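Local coordinates for protein B-agarase (Saccharophagus degradans, PDB 4BQ2) that hydrolyses agarose chains as a family 50 glycoside hydrolase, an exo-beta-agarase that probably trims short sugars from the chain end, at residues A453-F458 and S576-Q581; E461-A466 and F583-G588. One frame throughout, in Å; residues are numbered along the deposited sequence.

Interaction 1 (A453-F458 and S576-Q581); sequences AMPDVF and SAYADQ
Tyr578 bonds to Pro455 and Gln581 to Val457, so that helix 565-593 holds both the short strand 454-455 and the loop leading from it to helix 460-477, within the (beta/alpha)8-type catalytic domain expected of this glycoside hydrolase family. The phenol of Tyr578 donates to the carbonyl of Pro455, its OH lying 2.6 Å from Pro455 O. That donor sits in the carbonyl plane on a lone pair, and the oxygen in turn lies in plane at the edge of the tyrosine ring. CG anti to the backbone N (chi1 176°) directs the ring toward the strand. Met454 lies beside the hydroxyl end of the ring, its bent chain bringing CE to 4.0 Å from Tyr578 CE2, while CG2 of Val457 approaches Tyr578 CE1 at 3.8 Å.

Gln581 does two jobs. Its NE2 donates to Val457 O over 3.1 Å, a fairly straight bond (161° at the hydrogen) that lies in the amide plane but is tilted from the carbonyl plane. Its aliphatic part meanwhile lies on one face of Phe458: CG stands 3.6 Å from the ring centroid, almost on the normal, in a CH-pi contact. The amide is stacked on the same ring, their planes 14° apart.

In the next shell, Asp456 holds the loop in shape. Its OD1 accepts from Thr520 OG1, tying the turn to helix 519-532, and the backbones of Met454 and Asp456 pair with Val444 and Lys442. The same OD1 also closes an Asx turn, taking the backbone N of Phe458 at 3.0 Å nearly along its own C-O axis.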
loop_
_atom_site.group_PDB
_atom_site.type_symbol
_atom_site.label_atom_id
_atom_site.label_comp_id
_atom_site.label_asym_id
_atom_site.label_seq_id
_atom_site.Cartn_x
_atom_site.Cartn_y
_atom_site.Cartn_z
ATOM N N ALA A 453 5.508 -10.932 -12.377
ATOM C CA ALA A 453 5.250 -10.887 -13.817
ATOM C C ALA A 453 3.747 -10.989 -14.109
ATOM O O ALA A 453 2.980 -11.563 -13.315
ATOM C CB ALA A 453 5.989 -12.021 -14.516
ATOM N N MET A 454 3.346 -10.472 -15.263
ATOM C CA MET A 454 1.933 -10.467 -15.672
ATOM C C MET A 454 1.569 -11.770 -16.387
ATOM O O MET A 454 2.421 -12.370 -17.077
ATOM C CB MET A 454 1.663 -9.242 -16.548
ATOM C CG MET A 454 1.699 -7.945 -15.761
ATOM S SD MET A 454 0.348 -7.827 -14.545
ATOM C CE MET A 454 -1.019 -7.428 -15.645
ATOM N N PRO A 455 0.313 -12.232 -16.216
ATOM C CA PRO A 455 -0.075 -13.491 -16.794
ATOM C C PRO A 455 -0.324 -13.381 -18.288
ATOM O O PRO A 455 -0.795 -12.345 -18.755
ATOM C CB PRO A 455 -1.409 -13.811 -16.075
ATOM C CG PRO A 455 -1.986 -12.454 -15.751
ATOM C CD PRO A 455 -0.758 -11.647 -15.379
ATOM N N ASP A 456 -0.014 -14.437 -19.023
ATOM C CA ASP A 456 -0.470 -14.519 -20.420
ATOM C C ASP A 456 -1.878 -15.063 -20.408
ATOM O O ASP A 456 -2.084 -16.265 -20.336
ATOM C CB ASP A 456 0.416 -15.419 -21.298
ATOM C CG ASP A 456 0.053 -15.293 -22.770
ATOM O OD1 ASP A 456 -1.157 -15.117 -23.041
ATOM O OD2 ASP A 456 0.959 -15.318 -23.650
ATOM N N VAL A 457 -2.843 -14.156 -20.472
ATOM C CA VAL A 457 -4.239 -14.469 -20.253
ATOM C C VAL A 457 -4.857 -15.191 -21.436
ATOM O O VAL A 457 -6.010 -15.607 -21.363
ATOM C CB VAL A 457 -5.030 -13.189 -19.939
ATOM C CG1 VAL A 457 -4.553 -12.608 -18.612
ATOM C CG2 VAL A 457 -4.850 -12.138 -21.060
ATOM N N PHE A 458 -4.103 -15.301 -22.537
ATOM C CA PHE A 458 -4.547 -16.090 -23.696
ATOM C C PHE A 458 -4.036 -17.546 -23.663
ATOM O O PHE A 458 -4.475 -18.387 -24.451
ATOM C CB PHE A 458 -4.134 -15.375 -25.000
ATOM C CG PHE A 458 -4.960 -14.147 -25.300
ATOM C CD1 PHE A 458 -6.175 -14.260 -25.986
ATOM C CD2 PHE A 458 -4.535 -12.898 -24.915
ATOM C CE1 PHE A 458 -6.950 -13.131 -26.264
ATOM C CE2 PHE A 458 -5.303 -11.782 -25.180
ATOM C CZ PHE A 458 -6.507 -11.898 -25.857
ATOM N N SER A 576 -6.364 -2.855 -24.385
ATOM C CA SER A 576 -7.757 -3.140 -24.172
ATOM C C SER A 576 -8.011 -4.601 -24.339
ATOM O O SER A 576 -8.680 -5.202 -23.508
ATOM C CB SER A 576 -8.670 -2.334 -25.111
ATOM O OG SER A 576 -8.752 -0.985 -24.681
ATOM N N ALA A 577 -7.472 -5.190 -25.405
ATOM C CA ALA A 577 -7.737 -6.592 -25.673
ATOM C C ALA A 577 -7.137 -7.509 -24.602
ATOM O O ALA A 577 -7.783 -8.489 -24.170
ATOM C CB ALA A 577 -7.260 -6.968 -27.072
ATOM N N TYR A 578 -5.925 -7.178 -24.156
ATOM C CA TYR A 578 -5.267 -7.901 -23.065
ATOM C C TYR A 578 -6.124 -7.849 -21.771
ATOM O O TYR A 578 -6.440 -8.890 -21.165
ATOM C CB TYR A 578 -3.861 -7.313 -22.797
ATOM C CG TYR A 578 -3.168 -7.967 -21.591
ATOM C CD1 TYR A 578 -2.512 -9.205 -21.717
ATOM C CD2 TYR A 578 -3.216 -7.381 -20.326
ATOM C CE1 TYR A 578 -1.906 -9.827 -20.610
ATOM C CE2 TYR A 578 -2.602 -7.996 -19.223
ATOM C CZ TYR A 578 -1.962 -9.224 -19.367
ATOM O OH TYR A 578 -1.330 -9.846 -18.275
ATOM N N ALA A 579 -6.471 -6.639 -21.348
ATOM C CA ALA A 579 -7.314 -6.459 -20.163
ATOM C C ALA A 579 -8.724 -7.085 -20.290
ATOM O O ALA A 579 -9.209 -7.709 -19.335
ATOM C CB ALA A 579 -7.388 -4.998 -19.770
ATOM N N ASP A 580 -9.372 -6.945 -21.449
ATOM C CA ASP A 580 -10.640 -7.659 -21.677
ATOM C C ASP A 580 -10.537 -9.170 -21.450
ATOM O O ASP A 580 -11.402 -9.768 -20.796
ATOM C CB ASP A 580 -11.137 -7.437 -23.101
ATOM C CG ASP A 580 -11.819 -6.092 -23.299
ATOM O OD1 ASP A 580 -12.197 -5.406 -22.316
ATOM O OD2 ASP A 580 -11.991 -5.712 -24.480
ATOM N N GLN A 581 -9.463 -9.772 -21.963
ATOM C CA GLN A 581 -9.258 -11.209 -21.826
ATOM C C GLN A 581 -8.964 -11.614 -20.380
ATOM O O GLN A 581 -9.452 -12.682 -19.916
ATOM C CB GLN A 581 -8.163 -11.694 -22.799
ATOM C CG GLN A 581 -7.824 -13.174 -22.703
ATOM C CD GLN A 581 -8.927 -14.134 -23.172
ATOM O OE1 GLN A 581 -9.918 -13.738 -23.802
ATOM N NE2 GLN A 581 -8.741 -15.418 -22.875
#

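Interaction 2 (E461-A466 and F583-G588); sequences EFKVRA and FKVVHG
Val585 fills the gap between helix 460-477 and helix 565-593, with its CG1 set among Phe462, Lys463 and Ala466. This one methyl makes most of the close approaches: 3.7 Å to Phe462 CE2, 3.7 Å to Lys463 CA and 3.9 Å to Ala466 CB. Its place follows from the first torsion of the valine (chi1 167°), which sets CG1 anti to the backbone N and sends it out towards the neighbouring helix. The helix backbone itself is therefore part of the receiving surface, since the methyl comes down on an alpha carbon between two side chains one turn apart.

On the buried flank, the ring of Phe462 closes the methyl in. It meets the valine obliquely, and its CZ end extends to a looser contact, 4.2 Å from Val586 CG2. Beyond the two segments, Phe462 is packed edge-to-face with Phe441 and also touches Val437, while Val586 rests on Tyr599 of strand 598-599.

The solvent side is quite different. Lys463 gives only the root of its side chain to the interface, with CB 3.9 Å from Val585 CG1. From there the chain runs out fully extended, carrying its ammonium end away from helix 565-593 on the exposed side. No hydrogen bond or salt bridge joins the segments, and the contact rests on apolar packing alone.

The segment axes come within 9.3 Å and cross at -32°, their N-to-C directions roughly parallel. Near-parallel packing of neighbouring helices is consistent with the outer helical layer of a (beta/alpha)8 barrel, the probable fold of this catalytic domain.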
loop_
_atom_site.group_PDB
_atom_site.type_symbol
_atom_site.label_atom_id
_atom_site.label_comp_id
_atom_site.label_asym_id
_atom_site.label_seq_id
_atom_site.Cartn_x
_atom_site.Cartn_y
_atom_site.Cartn_z
ATOM N N GLU A 461 -3.763 -22.496 -19.972
ATOM C CA GLU A 461 -3.365 -22.745 -18.586
ATOM C C GLU A 461 -3.664 -21.595 -17.632
ATOM O O GLU A 461 -3.897 -21.852 -16.433
ATOM C CB GLU A 461 -1.889 -23.147 -18.481
ATOM C CG GLU A 461 -1.428 -23.557 -17.074
ATOM C CD GLU A 461 -2.054 -24.867 -16.586
ATOM O OE1 GLU A 461 -2.728 -25.568 -17.395
ATOM O OE2 GLU A 461 -1.871 -25.200 -15.387
ATOM N N PHE A 462 -3.654 -20.341 -18.119
ATOM C CA PHE A 462 -4.139 -19.262 -17.264
ATOM C C PHE A 462 -5.603 -19.525 -16.831
ATOM O O PHE A 462 -5.941 -19.449 -15.638
ATOM C CB PHE A 462 -3.979 -17.860 -17.897
ATOM C CG PHE A 462 -4.561 -16.752 -17.027
ATOM C CD1 PHE A 462 -3.936 -16.376 -15.835
ATOM C CD2 PHE A 462 -5.764 -16.136 -17.368
ATOM C CE1 PHE A 462 -4.478 -15.387 -15.020
ATOM C CE2 PHE A 462 -6.310 -15.132 -16.553
ATOM C CZ PHE A 462 -5.671 -14.770 -15.381
ATOM N N LYS A 463 -6.467 -19.859 -17.787
ATOM C CA LYS A 463 -7.853 -20.172 -17.446
ATOM C C LYS A 463 -7.969 -21.392 -16.521
ATOM O O LYS A 463 -8.781 -21.411 -15.570
ATOM C CB LYS A 463 -8.687 -20.396 -18.721
ATOM C CG LYS A 463 -10.121 -20.859 -18.434
ATOM C CD LYS A 463 -10.995 -20.754 -19.688
ATOM C CE LYS A 463 -12.350 -21.406 -19.489
ATOM N NZ LYS A 463 -13.215 -21.205 -20.696
ATOM N N VAL A 464 -7.168 -22.424 -16.793
ATOM C CA VAL A 464 -7.103 -23.588 -15.883
ATOM C C VAL A 464 -6.859 -23.135 -14.423
ATOM O O VAL A 464 -7.548 -23.564 -13.487
ATOM C CB VAL A 464 -6.027 -24.619 -16.361
ATOM C CG1 VAL A 464 -5.859 -25.784 -15.369
ATOM C CG2 VAL A 464 -6.396 -25.154 -17.739
ATOM N N ARG A 465 -5.897 -22.243 -14.236
ATOM C CA ARG A 465 -5.517 -21.833 -12.913
ATOM C C ARG A 465 -6.563 -20.892 -12.309
ATOM O O ARG A 465 -6.820 -20.962 -11.092
ATOM C CB ARG A 465 -4.098 -21.221 -12.941
ATOM C CG ARG A 465 -2.970 -22.249 -13.152
ATOM C CD ARG A 465 -3.059 -23.392 -12.132
ATOM N NE ARG A 465 -2.800 -22.866 -10.795
ATOM C CZ ARG A 465 -2.908 -23.550 -9.657
ATOM N NH1 ARG A 465 -3.304 -24.823 -9.643
ATOM N NH2 ARG A 465 -2.613 -22.941 -8.512
ATOM N N ALA A 466 -7.206 -20.064 -13.150
ATOM C CA ALA A 466 -8.261 -19.147 -12.667
ATOM C C ALA A 466 -9.434 -19.996 -12.163
ATOM O O ALA A 466 -10.004 -19.676 -11.142
ATOM C CB ALA A 466 -8.734 -18.184 -13.756
ATOM N N PHE A 583 -10.046 -10.022 -17.630
ATOM C CA PHE A 583 -11.302 -9.907 -16.867
ATOM C C PHE A 583 -12.387 -10.873 -17.295
ATOM O O PHE A 583 -13.135 -11.356 -16.441
ATOM C CB PHE A 583 -11.826 -8.460 -16.834
ATOM C CG PHE A 583 -11.011 -7.559 -15.971
ATOM C CD1 PHE A 583 -11.030 -7.720 -14.587
ATOM C CD2 PHE A 583 -10.159 -6.591 -16.528
ATOM C CE1 PHE A 583 -10.226 -6.938 -13.773
ATOM C CE2 PHE A 583 -9.366 -5.776 -15.703
ATOM C CZ PHE A 583 -9.415 -5.947 -14.325
ATOM N N LYS A 584 -12.418 -11.195 -18.591
ATOM C CA LYS A 584 -13.302 -12.229 -19.153
ATOM C C LYS A 584 -13.033 -13.569 -18.484
ATOM O O LYS A 584 -13.959 -14.225 -17.963
ATOM C CB LYS A 584 -13.156 -12.356 -20.676
ATOM C CG LYS A 584 -14.224 -13.258 -21.321
ATOM C CD LYS A 584 -14.039 -13.397 -22.829
ATOM C CE LYS A 584 -15.003 -14.416 -23.421
ATOM N NZ LYS A 584 -14.478 -15.016 -24.699
ATOM N N VAL A 585 -11.770 -13.969 -18.459
ATOM C CA VAL A 585 -11.411 -15.272 -17.891
ATOM C C VAL A 585 -11.672 -15.316 -16.388
ATOM O O VAL A 585 -12.235 -16.299 -15.883
ATOM C CB VAL A 585 -9.946 -15.654 -18.191
ATOM C CG1 VAL A 585 -9.497 -16.841 -17.351
ATOM C CG2 VAL A 585 -9.800 -15.992 -19.651
ATOM N N VAL A 586 -11.279 -14.267 -15.680
ATOM C CA VAL A 586 -11.476 -14.269 -14.223
ATOM C C VAL A 586 -12.955 -14.238 -13.850
ATOM O O VAL A 586 -13.407 -15.023 -12.980
ATOM C CB VAL A 586 -10.709 -13.147 -13.517
ATOM C CG1 VAL A 586 -11.142 -13.015 -12.052
ATOM C CG2 VAL A 586 -9.215 -13.428 -13.566
ATOM N N HIS A 587 -13.707 -13.360 -14.502
ATOM C CA HIS A 587 -15.134 -13.293 -14.247
ATOM C C HIS A 587 -15.783 -14.651 -14.525
ATOM O O HIS A 587 -16.607 -15.114 -13.738
ATOM C CB HIS A 587 -15.812 -12.209 -15.075
ATOM C CG HIS A 587 -17.295 -12.266 -15.002
ATOM N ND1 HIS A 587 -18.063 -12.861 -15.974
ATOM C CD2 HIS A 587 -18.153 -11.836 -14.049
ATOM C CE1 HIS A 587 -19.334 -12.784 -15.630
ATOM N NE2 HIS A 587 -19.415 -12.182 -14.460
ATOM N N GLY A 588 -15.398 -15.295 -15.633
ATOM C CA GLY A 588 -15.968 -16.592 -16.003
ATOM C C GLY A 588 -15.748 -17.655 -14.937
ATOM O O GLY A 588 -16.679 -18.418 -14.627
#

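Overall arrangement
Both interactions use helix 565-593, gripped at successive turns: interaction 1 by strand 454-455 and the loop after it, interaction 2 by helix 460-477, which follows that loop directly. Their centres are 10 Å apart and they merge, because Phe462 lies against Pro455, Asp456 and Val457. The chemistry changes along the helix. At 453-458 the partner is a short strand running into a loop, and two of its carbonyls, those of Pro455 and Val457, accept from side chains of the helix; at 461-466 the partner is a helix with its backbone bonds made internally, leaving apolar packing. Each contact has buried residues and a more open border, formed by Phe458 in interaction 1 and by Lys463 in interaction 2.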